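Local coordinates for hdh assembly factor Kustc1130 (Kuenenia stuttgartiensis, PDB 6HIF), which probably assists in the assembly of the heme-containing hydrazine dehydrogenase (hdh) complex of this anammox bacterium, at residues K29-W34 and V89-G94; I38-P43 and S100-A105; A47-G52 and I75-H80; L33-I38 and C64-R69; P43-E48 and T58-T63. All coordinates share one frame; numbering follows the deposited sequence.

How the contacts relate
All five contacts belong to a two-sheet beta sandwich, and contacts 1, 2 and 4 draw on strand 31-39. Contact 4 is buried, its centre about 5 Å from that of the chain: four backbone hydrogen bonds and apolar packing. The others are partly buried, with exposed residues in contacts 1, 3 and 5. Contact 3 repeats the pairing in the facing sheet, but its outer side is polar and holds sulfate; Leu33 and Val35 meet its inner residues. Near opposite ends of strand 31-39, contact 1 packs across the sheets and contact 2 pairs strands in parallel, each adding a carboxylate that takes a backbone N-H (weakly in contact 2). Contact 5 joins two loops around one threonine hydroxyl.

Contact 1. Residues K29-W34 and V89-G94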
# COMPACT_ATOMS: atom_id res chain seq x y z
N LYS Y 29 -50.39 -31.26 28.45
CA LYS Y 29 -50.99 -30.98 27.16
C LYS Y 29 -52.43 -31.47 27.17
O LYS Y 29 -52.70 -32.65 27.38
CB LYS Y 29 -50.17 -31.62 26.03
CG LYS Y 29 -50.50 -31.10 24.63
CD LYS Y 29 -50.01 -32.00 23.52
CE LYS Y 29 -50.52 -31.58 22.15
NZ LYS Y 29 -50.11 -32.53 21.09
N PRO Y 30 -53.42 -30.57 26.96
CA PRO Y 30 -54.83 -30.94 27.03
C PRO Y 30 -55.21 -31.83 25.85
O PRO Y 30 -54.58 -31.77 24.80
CB PRO Y 30 -55.58 -29.60 26.96
CG PRO Y 30 -54.61 -28.66 26.26
CD PRO Y 30 -53.22 -29.14 26.64
N ALA Y 31 -56.24 -32.67 26.07
CA ALA Y 31 -56.78 -33.53 25.02
C ALA Y 31 -57.70 -32.71 24.12
O ALA Y 31 -58.33 -31.76 24.59
CB ALA Y 31 -57.50 -34.70 25.64
N LYS Y 32 -57.75 -33.07 22.84
CA LYS Y 32 -58.64 -32.43 21.88
C LYS Y 32 -59.68 -33.44 21.43
O LYS Y 32 -59.34 -34.51 20.93
CB LYS Y 32 -57.85 -31.84 20.71
CG LYS Y 32 -58.28 -30.45 20.27
CD LYS Y 32 -57.47 -29.89 19.11
CE LYS Y 32 -57.94 -28.52 18.65
NZ LYS Y 32 -57.63 -28.27 17.21
N LEU Y 33 -60.96 -33.11 21.64
CA LEU Y 33 -62.07 -33.99 21.31
C LEU Y 33 -62.96 -33.31 20.27
O LEU Y 33 -63.49 -32.23 20.52
CB LEU Y 33 -62.85 -34.32 22.58
CG LEU Y 33 -64.10 -35.19 22.38
CD1 LEU Y 33 -63.72 -36.64 22.13
CD2 LEU Y 33 -65.01 -35.09 23.60
N TRP Y 34 -63.10 -33.97 19.12
CA TRP Y 34 -64.04 -33.57 18.08
C TRP Y 34 -65.31 -34.41 18.23
O TRP Y 34 -65.22 -35.63 18.33
CB TRP Y 34 -63.42 -33.80 16.70
CG TRP Y 34 -62.13 -33.10 16.43
CD1 TRP Y 34 -60.94 -33.27 17.09
CD2 TRP Y 34 -61.87 -32.14 15.39
NE1 TRP Y 34 -59.97 -32.47 16.54
CE2 TRP Y 34 -60.52 -31.77 15.49
CE3 TRP Y 34 -62.66 -31.56 14.38
CZ2 TRP Y 34 -59.94 -30.84 14.63
CZ3 TRP Y 34 -62.09 -30.64 13.53
CH2 TRP Y 34 -60.74 -30.29 13.65
N VAL Y 89 -66.18 -41.23 27.48
CA VAL Y 89 -64.85 -41.23 26.88
C VAL Y 89 -63.82 -40.89 27.96
O VAL Y 89 -64.00 -39.94 28.71
CB VAL Y 89 -64.79 -40.25 25.69
CG1 VAL Y 89 -63.39 -39.74 25.41
CG2 VAL Y 89 -65.40 -40.87 24.44
N SER Y 90 -62.75 -41.71 28.03
CA SER Y 90 -61.62 -41.47 28.91
C SER Y 90 -60.45 -40.90 28.11
O SER Y 90 -59.90 -41.57 27.24
CB SER Y 90 -61.22 -42.73 29.63
OG SER Y 90 -62.20 -43.10 30.59
N LEU Y 91 -60.06 -39.66 28.43
CA LEU Y 91 -59.02 -38.96 27.70
C LEU Y 91 -57.76 -38.85 28.56
O LEU Y 91 -57.83 -38.47 29.72
CB LEU Y 91 -59.53 -37.57 27.30
CG LEU Y 91 -60.63 -37.55 26.24
CD1 LEU Y 91 -61.21 -36.15 26.09
CD2 LEU Y 91 -60.10 -38.06 24.90
N GLU Y 92 -56.62 -39.18 27.95
CA GLU Y 92 -55.31 -39.05 28.57
C GLU Y 92 -54.71 -37.70 28.18
O GLU Y 92 -55.36 -36.90 27.52
CB GLU Y 92 -54.40 -40.19 28.11
CG GLU Y 92 -54.90 -41.57 28.48
CD GLU Y 92 -54.77 -41.89 29.96
OE1 GLU Y 92 -55.81 -42.12 30.61
OE2 GLU Y 92 -53.62 -41.90 30.47
N GLU Y 93 -53.46 -37.48 28.58
CA GLU Y 93 -52.75 -36.25 28.26
C GLU Y 93 -52.41 -36.24 26.78
O GLU Y 93 -51.84 -37.20 26.25
CB GLU Y 93 -51.49 -36.15 29.12
CG GLU Y 93 -50.69 -34.88 28.86
CD GLU Y 93 -49.33 -34.82 29.54
OE1 GLU Y 93 -48.58 -33.87 29.25
OE2 GLU Y 93 -49.02 -35.73 30.36
N GLY Y 94 -52.77 -35.13 26.11
CA GLY Y 94 -52.41 -34.88 24.72
C GLY Y 94 -53.06 -35.85 23.74
O GLY Y 94 -52.49 -36.15 22.70
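Glu93 carries its CG anti to the backbone N (chi1 -179°) and continues as an extended chain, so its carboxylate is delivered alongside the backbone of Lys29. Lys29 has its CG anti to the backbone N as well, and its straight aliphatic chain runs past Gly94, with CD 3.9 Å from Gly94 CA; a CB on Gly94 would fall tight against that CD. The extended Glu93 chain lets OE1 take the Lys29 N-H over 3.3 Å, the N-H pointing well at the oxygen (159°) but reaching it from above the carboxylate plane. Beside it a backbone bond closes the turn: Gly94 N donates weakly to Lys29 O, short at 2.8 Å yet bent to 128°. Glu93 has further partners: OE1 also receives a weak hydrogen bond from Tyr26 OH, and OE2 forms a salt bridge with a basic side chain of another protein's chain.

Further along, the chemistry becomes apolar. Ala31 points its CB at the other segment, where it meets Leu91 CB at 3.9 Å and Glu92 O at 3.6 Å. Leu91, its CG anti to the carbonyl carbon, sends CD1 up to 4.3 Å from Leu33 CB, and it also packs on Leu68 of strand 63-68. Ala31, Leu33 and Leu91 are all buried, whereas Lys29 and Glu92 are exposed. Strands 31-39 and 83-91 belong to different sheets, so this is packing between the two sheets of a beta sandwich, at the turn that links strand 83-91 of one to strand 96-102 of the other.

Contact 2. Residues I38-P43 and S100-A105; sequences IAIGTP and SLDLGA
The firm part of this contact is a parallel beta bridge between Ile38 and Asp102. Ile38 N donates to Leu101 O at 2.9 Å, and Leu103 N donates to Ile38 O at 2.8 Å, both nearly straight (166° and 159°). Asp102 then closes off the end of the pairing. With CG anti to the backbone N (chi1 -167°), its side chain crosses that of Ile38 at about a right angle and brings OD1 to 2.7 Å from Ile40 N, a weak, bent bond. OD2 of Asp102 accepts from Gly104 N at 3.2 Å, from above the carboxylate plane, which makes an Asx turn. An alanine in place of Asp102 would remove both acceptors, and with them the Asx turn, and would probably leave the chain after the strand and the Ile40 amide less well fixed. Ser100 OG is hydrogen-bonded to the backbone of another protein's chain.

The outer side is looser. Ile40 sits in a type I' turn running from Ala39 to Thr42, and its CD1 touches Ala105 CB at 3.9 Å; both residues are partly exposed. That turn holds itself: Ala39 O accepts from Thr42 N and from Thr42 OG1. Leu101 of strand 96-102, and Leu103 just beyond its end, pack against strands 71-79 and 83-91 of the facing sheet.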
# COMPACT_ATOMS: atom_id res chain seq x y z
N ILE Y 38 -74.51 -36.46 13.53
CA ILE Y 38 -74.99 -36.89 12.23
C ILE Y 38 -76.43 -37.36 12.37
O ILE Y 38 -76.81 -37.91 13.40
CB ILE Y 38 -74.10 -38.00 11.64
CG1 ILE Y 38 -72.63 -37.87 12.03
CG2 ILE Y 38 -74.25 -38.07 10.13
CD1 ILE Y 38 -71.81 -39.10 11.72
N ALA Y 39 -77.22 -37.14 11.31
CA ALA Y 39 -78.53 -37.77 11.15
C ALA Y 39 -78.55 -38.57 9.85
O ALA Y 39 -78.79 -38.01 8.78
CB ALA Y 39 -79.60 -36.71 11.17
N ILE Y 40 -78.29 -39.88 9.97
CA ILE Y 40 -78.06 -40.81 8.86
C ILE Y 40 -77.29 -40.14 7.72
O ILE Y 40 -77.75 -40.10 6.59
CB ILE Y 40 -79.35 -41.51 8.37
CG1 ILE Y 40 -80.53 -40.54 8.19
CG2 ILE Y 40 -79.70 -42.69 9.27
CD1 ILE Y 40 -81.47 -40.92 7.07
N GLY Y 41 -76.10 -39.62 8.05
CA GLY Y 41 -75.17 -39.14 7.04
C GLY Y 41 -75.02 -37.62 7.04
O GLY Y 41 -73.92 -37.11 6.88
N THR Y 42 -76.15 -36.92 7.21
CA THR Y 42 -76.16 -35.47 7.09
C THR Y 42 -75.85 -34.83 8.44
O THR Y 42 -76.29 -35.34 9.47
CB THR Y 42 -77.47 -34.95 6.46
OG1 THR Y 42 -78.56 -35.61 7.08
CG2 THR Y 42 -77.53 -35.17 4.96
N PRO Y 43 -75.07 -33.73 8.48
CA PRO Y 43 -74.77 -33.03 9.74
C PRO Y 43 -76.00 -32.36 10.34
O PRO Y 43 -76.82 -31.79 9.62
CB PRO Y 43 -73.74 -31.97 9.33
CG PRO Y 43 -73.97 -31.75 7.86
CD PRO Y 43 -74.41 -33.09 7.33
N SER Y 100 -67.97 -39.69 16.41
CA SER Y 100 -69.05 -39.53 15.45
C SER Y 100 -70.30 -40.23 15.97
O SER Y 100 -70.32 -41.46 16.09
CB SER Y 100 -68.65 -40.05 14.10
OG SER Y 100 -69.29 -39.31 13.08
N LEU Y 101 -71.33 -39.44 16.29
CA LEU Y 101 -72.56 -39.97 16.86
C LEU Y 101 -73.71 -39.70 15.90
O LEU Y 101 -73.96 -38.56 15.52
CB LEU Y 101 -72.81 -39.33 18.23
CG LEU Y 101 -71.79 -39.68 19.32
CD1 LEU Y 101 -71.90 -38.70 20.48
CD2 LEU Y 101 -71.96 -41.11 19.81
N ASP Y 102 -74.41 -40.78 15.51
CA ASP Y 102 -75.58 -40.68 14.64
C ASP Y 102 -76.84 -40.77 15.49
O ASP Y 102 -76.97 -41.67 16.31
CB ASP Y 102 -75.57 -41.75 13.55
CG ASP Y 102 -76.59 -41.47 12.46
OD1 ASP Y 102 -76.34 -40.54 11.66
OD2 ASP Y 102 -77.63 -42.16 12.42
N LEU Y 103 -77.77 -39.84 15.26
CA LEU Y 103 -78.97 -39.72 16.08
C LEU Y 103 -80.18 -40.28 15.34
O LEU Y 103 -81.30 -40.15 15.81
CB LEU Y 103 -79.18 -38.25 16.45
CG LEU Y 103 -78.42 -37.76 17.68
CD1 LEU Y 103 -76.95 -37.51 17.35
CD2 LEU Y 103 -79.06 -36.49 18.24
N GLY Y 104 -79.93 -40.91 14.19
CA GLY Y 104 -80.98 -41.58 13.43
C GLY Y 104 -81.72 -40.62 12.50
O GLY Y 104 -81.41 -39.43 12.45
N ALA Y 105 -82.71 -41.18 11.79
CA ALA Y 105 -83.43 -40.47 10.74
C ALA Y 105 -84.42 -39.46 11.33
O ALA Y 105 -84.81 -38.52 10.65
CB ALA Y 105 -84.12 -41.46 9.84

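Contact 3. Residues A47-G52 and I75-H80. With SO4 (sulfate ion), chain B.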
# COMPACT_ATOMS: atom_id res chain seq x y z
N ALA Y 47 -77.68 -28.51 16.96
CA ALA Y 47 -77.65 -29.47 18.04
C ALA Y 47 -76.69 -28.99 19.13
O ALA Y 47 -75.69 -28.35 18.83
CB ALA Y 47 -77.25 -30.83 17.53
N GLU Y 48 -77.02 -29.30 20.39
CA GLU Y 48 -76.17 -28.91 21.50
C GLU Y 48 -75.42 -30.13 22.03
O GLU Y 48 -76.02 -31.16 22.33
CB GLU Y 48 -76.94 -28.13 22.57
CG GLU Y 48 -78.20 -28.83 23.05
CD GLU Y 48 -78.90 -28.16 24.22
OE1 GLU Y 48 -80.08 -27.78 24.06
OE2 GLU Y 48 -78.27 -28.02 25.29
N ILE Y 49 -74.09 -29.99 22.11
CA ILE Y 49 -73.22 -31.05 22.59
C ILE Y 49 -72.68 -30.65 23.96
O ILE Y 49 -72.09 -29.58 24.12
CB ILE Y 49 -72.08 -31.33 21.57
CG1 ILE Y 49 -72.63 -31.61 20.17
CG2 ILE Y 49 -71.18 -32.45 22.07
CD1 ILE Y 49 -71.57 -31.74 19.10
N LYS Y 50 -72.90 -31.54 24.94
CA LYS Y 50 -72.37 -31.38 26.29
C LYS Y 50 -71.24 -32.37 26.51
O LYS Y 50 -71.44 -33.58 26.40
CB LYS Y 50 -73.48 -31.61 27.32
CG LYS Y 50 -74.15 -30.37 27.89
CD LYS Y 50 -75.21 -30.70 28.92
CE LYS Y 50 -75.34 -29.65 29.99
NZ LYS Y 50 -76.49 -29.91 30.89
N VAL Y 51 -70.04 -31.85 26.79
CA VAL Y 51 -68.92 -32.67 27.23
C VAL Y 51 -68.38 -32.07 28.53
O VAL Y 51 -67.87 -30.96 28.53
CB VAL Y 51 -67.82 -32.78 26.16
CG1 VAL Y 51 -66.69 -33.69 26.62
CG2 VAL Y 51 -68.36 -33.25 24.82
N GLY Y 52 -68.50 -32.84 29.62
CA GLY Y 52 -68.20 -32.33 30.95
C GLY Y 52 -69.05 -31.10 31.26
O GLY Y 52 -70.27 -31.15 31.19
N ILE Y 75 -70.17 -37.50 26.94
CA ILE Y 75 -70.63 -36.75 25.78
C ILE Y 75 -72.12 -36.99 25.62
O ILE Y 75 -72.57 -38.14 25.65
CB ILE Y 75 -69.85 -37.14 24.50
CG1 ILE Y 75 -68.33 -37.09 24.71
CG2 ILE Y 75 -70.27 -36.29 23.31
CD1 ILE Y 75 -67.55 -37.87 23.68
N SER Y 76 -72.88 -35.90 25.46
CA SER Y 76 -74.30 -35.99 25.18
C SER Y 76 -74.67 -35.00 24.08
O SER Y 76 -74.35 -33.82 24.16
CB SER Y 76 -75.12 -35.78 26.43
OG SER Y 76 -74.90 -34.49 26.97
N VAL Y 77 -75.34 -35.52 23.04
CA VAL Y 77 -75.80 -34.72 21.92
C VAL Y 77 -77.32 -34.66 21.96
O VAL Y 77 -77.99 -35.69 21.88
CB VAL Y 77 -75.27 -35.27 20.58
CG1 VAL Y 77 -75.71 -34.41 19.40
CG2 VAL Y 77 -73.76 -35.43 20.58
N HIS Y 78 -77.85 -33.44 22.11
CA HIS Y 78 -79.29 -33.19 22.15
C HIS Y 78 -79.67 -32.28 20.99
O HIS Y 78 -78.93 -31.36 20.65
CB HIS Y 78 -79.68 -32.58 23.51
CG HIS Y 78 -79.82 -33.58 24.61
ND1 HIS Y 78 -80.92 -33.59 25.45
CD2 HIS Y 78 -79.02 -34.59 25.02
CE1 HIS Y 78 -80.79 -34.57 26.33
NE2 HIS Y 78 -79.63 -35.20 26.08
N GLU Y 79 -80.84 -32.55 20.39
CA GLU Y 79 -81.38 -31.74 19.30
C GLU Y 79 -82.89 -31.59 19.48
O GLU Y 79 -83.55 -32.49 20.00
CB GLU Y 79 -80.91 -32.29 17.95
CG GLU Y 79 -81.97 -32.30 16.86
CD GLU Y 79 -82.77 -33.59 16.81
OE1 GLU Y 79 -82.28 -34.62 17.30
OE2 GLU Y 79 -83.89 -33.56 16.28
N HIS Y 80 -83.42 -30.44 19.03
CA HIS Y 80 -84.74 -29.92 19.37
C HIS Y 80 -85.87 -30.87 18.96
O HIS Y 80 -87.01 -30.67 19.36
CB HIS Y 80 -84.92 -28.50 18.82
CG HIS Y 80 -84.59 -27.42 19.80
ND1 HIS Y 80 -85.49 -26.98 20.76
CD2 HIS Y 80 -83.46 -26.70 19.99
CE1 HIS Y 80 -84.93 -26.04 21.49
NE2 HIS Y 80 -83.69 -25.84 21.03
S SO4 B . -77.88 -34.90 29.39
O1 SO4 B . -77.17 -33.72 28.86
O2 SO4 B . -77.73 -36.04 28.47
O3 SO4 B . -77.31 -35.26 30.71
O4 SO4 B . -79.32 -34.58 29.53
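His78 illustrates how the outer side of this antiparallel pair is built. Its CB lies 4.1 Å from Glu48 CG, across a hydrogen-bonded pair. CG stands anti to the carbonyl carbon (chi1 -81°), which lifts the imidazole off the sheet and away from strand 48-51. In the ring, CD2 lies 4.0 Å from O2 of the sulfate, CE1 approaches sulfate O4 at 3.5 Å, and NE2 makes a weak hydrogen bond to sulfate O2 at 3.2 Å. Two residues earlier, Ser76 OG donates to sulfate O1 at 3.1 Å, and His86 NE2 of strand 83-91 adds a further bond. Lys50 contributes its aliphatic chain, CD standing 3.6 Å from sulfate O1, while its NZ forms a long, weak ion pair with Glu55.

Beneath this, the backbones of residues 48-51 and 75-79 run 163° apart. Glu48 with His78 and Lys50 with Ser76 exchange N-H...O bonds both ways; the straightest, His78 N to Glu48 O, is practically linear at 179°. Ile49 and Val77 lie side by side on the other face, Ile49 CG1 to Val77 CG2 at 4.0 Å. Val51 CG2 meets Ile75 CG1 at 3.8 Å on the same face, which looks onto Leu33, Val35 and Phe66 of the opposing sheet. The pair is thus two-sided, with an apolar core layer below and a polar surface above whose donors, two histidines and a serine, suit an anion; the sulfate itself probably came from the crystallisation liquor.

Contact 4. Residues L33-I38 and C64-R69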
# COMPACT_ATOMS: atom_id res chain seq x y z
N LEU Y 33 -60.96 -33.11 21.64
CA LEU Y 33 -62.07 -33.99 21.31
C LEU Y 33 -62.96 -33.31 20.27
O LEU Y 33 -63.49 -32.23 20.52
CB LEU Y 33 -62.85 -34.32 22.58
CG LEU Y 33 -64.10 -35.19 22.38
CD1 LEU Y 33 -63.72 -36.64 22.13
CD2 LEU Y 33 -65.01 -35.09 23.60
N TRP Y 34 -63.10 -33.97 19.12
CA TRP Y 34 -64.04 -33.57 18.08
C TRP Y 34 -65.31 -34.41 18.23
O TRP Y 34 -65.22 -35.63 18.33
CB TRP Y 34 -63.42 -33.80 16.70
CG TRP Y 34 -62.13 -33.10 16.43
CD1 TRP Y 34 -60.94 -33.27 17.09
CD2 TRP Y 34 -61.87 -32.14 15.39
NE1 TRP Y 34 -59.97 -32.47 16.54
CE2 TRP Y 34 -60.52 -31.77 15.49
CE3 TRP Y 34 -62.66 -31.56 14.38
CZ2 TRP Y 34 -59.94 -30.84 14.63
CZ3 TRP Y 34 -62.09 -30.64 13.53
CH2 TRP Y 34 -60.74 -30.29 13.65
N VAL Y 35 -66.47 -33.75 18.24
CA VAL Y 35 -67.74 -34.46 18.29
C VAL Y 35 -68.60 -34.03 17.10
O VAL Y 35 -68.92 -32.85 16.96
CB VAL Y 35 -68.48 -34.29 19.63
CG1 VAL Y 35 -69.77 -35.09 19.67
CG2 VAL Y 35 -67.61 -34.66 20.82
N THR Y 36 -68.95 -35.00 16.25
CA THR Y 36 -69.75 -34.75 15.07
C THR Y 36 -71.14 -35.36 15.26
O THR Y 36 -71.27 -36.54 15.60
CB THR Y 36 -69.06 -35.28 13.80
OG1 THR Y 36 -67.75 -34.72 13.72
CG2 THR Y 36 -69.83 -34.96 12.53
N ALA Y 37 -72.16 -34.53 15.04
CA ALA Y 37 -73.55 -34.95 15.16
C ALA Y 37 -74.12 -35.21 13.77
O ALA Y 37 -74.21 -34.30 12.95
CB ALA Y 37 -74.34 -33.90 15.90
N ILE Y 38 -74.51 -36.46 13.53
CA ILE Y 38 -74.99 -36.89 12.23
C ILE Y 38 -76.43 -37.36 12.37
O ILE Y 38 -76.81 -37.91 13.40
CB ILE Y 38 -74.10 -38.00 11.64
CG1 ILE Y 38 -72.63 -37.87 12.03
CG2 ILE Y 38 -74.25 -38.07 10.13
CD1 ILE Y 38 -71.81 -39.10 11.72
N CYS Y 64 -68.35 -30.02 16.90
CA CYS Y 64 -67.81 -29.18 17.96
C CYS Y 64 -66.44 -29.72 18.38
O CYS Y 64 -66.25 -30.93 18.50
CB CYS Y 64 -68.74 -29.18 19.17
SG CYS Y 64 -70.29 -28.29 18.93
N VAL Y 65 -65.50 -28.81 18.60
CA VAL Y 65 -64.16 -29.17 19.04
C VAL Y 65 -63.99 -28.70 20.49
O VAL Y 65 -64.22 -27.53 20.79
CB VAL Y 65 -63.06 -28.60 18.12
CG1 VAL Y 65 -61.69 -29.15 18.44
CG2 VAL Y 65 -63.39 -28.80 16.64
N PHE Y 66 -63.60 -29.63 21.37
CA PHE Y 66 -63.41 -29.34 22.78
C PHE Y 66 -61.95 -29.57 23.17
O PHE Y 66 -61.36 -30.58 22.79
CB PHE Y 66 -64.32 -30.23 23.63
CG PHE Y 66 -65.79 -30.09 23.32
CD1 PHE Y 66 -66.54 -29.10 23.93
CD2 PHE Y 66 -66.41 -30.94 22.43
CE1 PHE Y 66 -67.90 -28.97 23.65
CE2 PHE Y 66 -67.76 -30.81 22.15
CZ PHE Y 66 -68.50 -29.82 22.76
N GLU Y 67 -61.40 -28.61 23.92
CA GLU Y 67 -60.08 -28.75 24.52
C GLU Y 67 -60.27 -29.04 26.01
O GLU Y 67 -60.76 -28.19 26.75
CB GLU Y 67 -59.25 -27.49 24.27
CG GLU Y 67 -57.76 -27.72 24.38
CD GLU Y 67 -56.93 -26.45 24.48
OE1 GLU Y 67 -57.17 -25.65 25.41
OE2 GLU Y 67 -56.04 -26.26 23.63
N LEU Y 68 -59.89 -30.25 26.44
CA LEU Y 68 -60.22 -30.74 27.77
C LEU Y 68 -58.96 -31.22 28.49
O LEU Y 68 -58.04 -31.73 27.86
CB LEU Y 68 -61.20 -31.90 27.63
CG LEU Y 68 -62.50 -31.61 26.89
CD1 LEU Y 68 -63.14 -32.90 26.41
CD2 LEU Y 68 -63.47 -30.81 27.75
N ARG Y 69 -58.95 -31.06 29.82
CA ARG Y 69 -57.93 -31.63 30.68
C ARG Y 69 -58.13 -33.14 30.77
O ARG Y 69 -59.26 -33.62 30.61
CB ARG Y 69 -57.99 -30.99 32.08
CG ARG Y 69 -57.46 -29.57 32.14
CD ARG Y 69 -57.34 -29.02 33.55
NE ARG Y 69 -58.61 -29.03 34.28
CZ ARG Y 69 -59.50 -28.05 34.27
NH1 ARG Y 69 -59.28 -26.95 33.57
NH2 ARG Y 69 -60.63 -28.17 34.96
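Val65 CG2 rests over the six-membered ring of Trp34, 3.8 Å from its centroid and only 18° off the normal, a CH-pi contact between the partners of a non-hydrogen-bonded pair. On the opposite face of the sheet, Val35 CG2 comes to the edge of the Phe66 ring, 4.1 Å from CE2. There too, Leu33 CD2 meets Leu68 CD1 obliquely at 4.0 Å.

What sets these groups is the antiparallel backbone. Leu33 and Phe66 bond both ways, with Phe66 N to Leu33 O at 2.7 Å, and Val35 and Cys64 do likewise, with Val35 N to Cys64 O at 2.8 Å. Trp34 holds its CG anti to the carbonyl carbon (chi1 -58°), which places the indole beside Val65. Further out, Phe98 of strand 96-102 stacks with Trp34, and Cys64 is tied by a disulfide to Cys56 of the facing sheet.

An alanine in place of Trp34 would remove the ring that Val65 and Phe98 pack on and is likely to disturb the surface that faces the nearby heme c, which the Trp34 side chain approaches to about 4 Å between nearest atoms. One face of this strand pair thus feeds the sandwich core, while the other presents the Trp34 indole and Val65 toward the heme and polar and charged side chains of a partner protein.

Contact 5. Residues P43-E48 and T58-T63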
# COMPACT_ATOMS: atom_id res chain seq x y z
N PRO Y 43 -75.07 -33.73 8.48
CA PRO Y 43 -74.77 -33.03 9.74
C PRO Y 43 -76.00 -32.36 10.34
O PRO Y 43 -76.82 -31.79 9.62
CB PRO Y 43 -73.74 -31.97 9.33
CG PRO Y 43 -73.97 -31.75 7.86
CD PRO Y 43 -74.41 -33.09 7.33
N ILE Y 44 -76.12 -32.44 11.68
CA ILE Y 44 -77.21 -31.80 12.40
C ILE Y 44 -76.78 -30.39 12.78
O ILE Y 44 -75.77 -30.21 13.46
CB ILE Y 44 -77.63 -32.63 13.64
CG1 ILE Y 44 -77.89 -34.10 13.30
CG2 ILE Y 44 -78.84 -31.99 14.31
CD1 ILE Y 44 -78.12 -34.98 14.50
N VAL Y 45 -77.56 -29.40 12.32
CA VAL Y 45 -77.29 -28.00 12.59
C VAL Y 45 -78.13 -27.55 13.79
O VAL Y 45 -79.34 -27.77 13.82
CB VAL Y 45 -77.57 -27.12 11.35
CG1 VAL Y 45 -77.32 -25.65 11.63
CG2 VAL Y 45 -76.79 -27.59 10.13
N GLY Y 46 -77.47 -26.93 14.77
CA GLY Y 46 -78.14 -26.35 15.92
C GLY Y 46 -78.36 -27.36 17.04
O GLY Y 46 -79.13 -27.10 17.97
N ALA Y 47 -77.68 -28.51 16.96
CA ALA Y 47 -77.65 -29.47 18.04
C ALA Y 47 -76.69 -28.99 19.13
O ALA Y 47 -75.69 -28.35 18.83
CB ALA Y 47 -77.25 -30.83 17.53
N GLU Y 48 -77.02 -29.30 20.39
CA GLU Y 48 -76.17 -28.91 21.50
C GLU Y 48 -75.42 -30.13 22.03
O GLU Y 48 -76.02 -31.16 22.33
CB GLU Y 48 -76.94 -28.13 22.57
CG GLU Y 48 -78.20 -28.83 23.05
CD GLU Y 48 -78.90 -28.16 24.22
OE1 GLU Y 48 -80.08 -27.78 24.06
OE2 GLU Y 48 -78.27 -28.02 25.29
N THR Y 58 -73.89 -26.68 17.58
CA THR Y 58 -73.25 -27.00 16.31
C THR Y 58 -73.67 -26.02 15.22
O THR Y 58 -74.82 -25.60 15.16
CB THR Y 58 -73.58 -28.42 15.84
OG1 THR Y 58 -74.98 -28.50 15.54
CG2 THR Y 58 -73.21 -29.49 16.84
N GLY Y 59 -72.70 -25.67 14.36
CA GLY Y 59 -72.95 -24.90 13.15
C GLY Y 59 -73.28 -25.82 11.98
O GLY Y 59 -73.92 -26.86 12.16
N ASN Y 60 -72.83 -25.44 10.78
CA ASN Y 60 -73.10 -26.19 9.57
C ASN Y 60 -72.32 -27.51 9.55
O ASN Y 60 -72.76 -28.47 8.93
CB ASN Y 60 -72.85 -25.35 8.31
CG ASN Y 60 -73.82 -24.20 8.16
OD1 ASN Y 60 -74.82 -24.12 8.86
ND2 ASN Y 60 -73.53 -23.30 7.22
N ASN Y 61 -71.18 -27.53 10.25
CA ASN Y 61 -70.33 -28.70 10.38
C ASN Y 61 -71.11 -29.84 11.03
O ASN Y 61 -70.95 -31.00 10.66
CB ASN Y 61 -69.20 -28.49 11.38
CG ASN Y 61 -68.16 -27.49 10.94
OD1 ASN Y 61 -68.48 -26.35 10.59
ND2 ASN Y 61 -66.90 -27.90 10.98
N GLY Y 62 -71.91 -29.48 12.03
CA GLY Y 62 -72.43 -30.45 12.99
C GLY Y 62 -71.33 -30.96 13.90
O GLY Y 62 -71.49 -31.99 14.55
N THR Y 63 -70.21 -30.23 13.94
CA THR Y 63 -69.02 -30.65 14.66
C THR Y 63 -68.61 -29.58 15.67
O THR Y 63 -68.54 -28.40 15.33
CB THR Y 63 -67.89 -31.01 13.70
OG1 THR Y 63 -68.40 -31.96 12.76
CG2 THR Y 63 -66.67 -31.57 14.39
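Two inter-sheet connections of the beta sandwich run side by side here: residues 43-48 lead into strand 48-51, and residues 58-63 carry the chain from strand 54-57 over to strand 63-68. Thr58 is the centre of the junction. Its chi1 of 66° sets OG1 between the backbone N and the carbonyl carbon, facing the neighbouring loop. The hydroxyl donates to Ile44 O at 2.8 Å, coming from above the carbonyl plane. It also accepts from two consecutive amides, Gly46 N and Ala47 N, both weak and bent. Three bonds therefore grip one buried oxygen. Thr58 CG2, anti to the carbonyl carbon, turns instead to Ala47 O.

The Thr58 backbone adds to this. Its N-H points almost straight (171°) at Ala47 O, 2.8 Å away. The single N-H of Gly46 is shared between Thr58 O, 3.0 Å from Gly46 N, and, weakly, Thr58 OG1. Gly46 and Gly62 both have positive phi. At Gly62 the turn brings CA within 3.4 Å of Ile44 O, so that carbonyl has a CA-H contact beside its hydroxyl bond. Toward solvent the contact thins: Val45 sets CG1 and CG2 each 3.6 Å from Gly59 O, and Pro43 CG lies 3.7 Å from Asn60 O. Ala37 of strand 31-39 binds the backbones of both Ile44 and Gly62. Two loops passing from one sheet to the other, with turns made at glycines, are part of a small beta sandwich whose sequence pattern and topology are consistent with a carboxypeptidase regulatory-like domain.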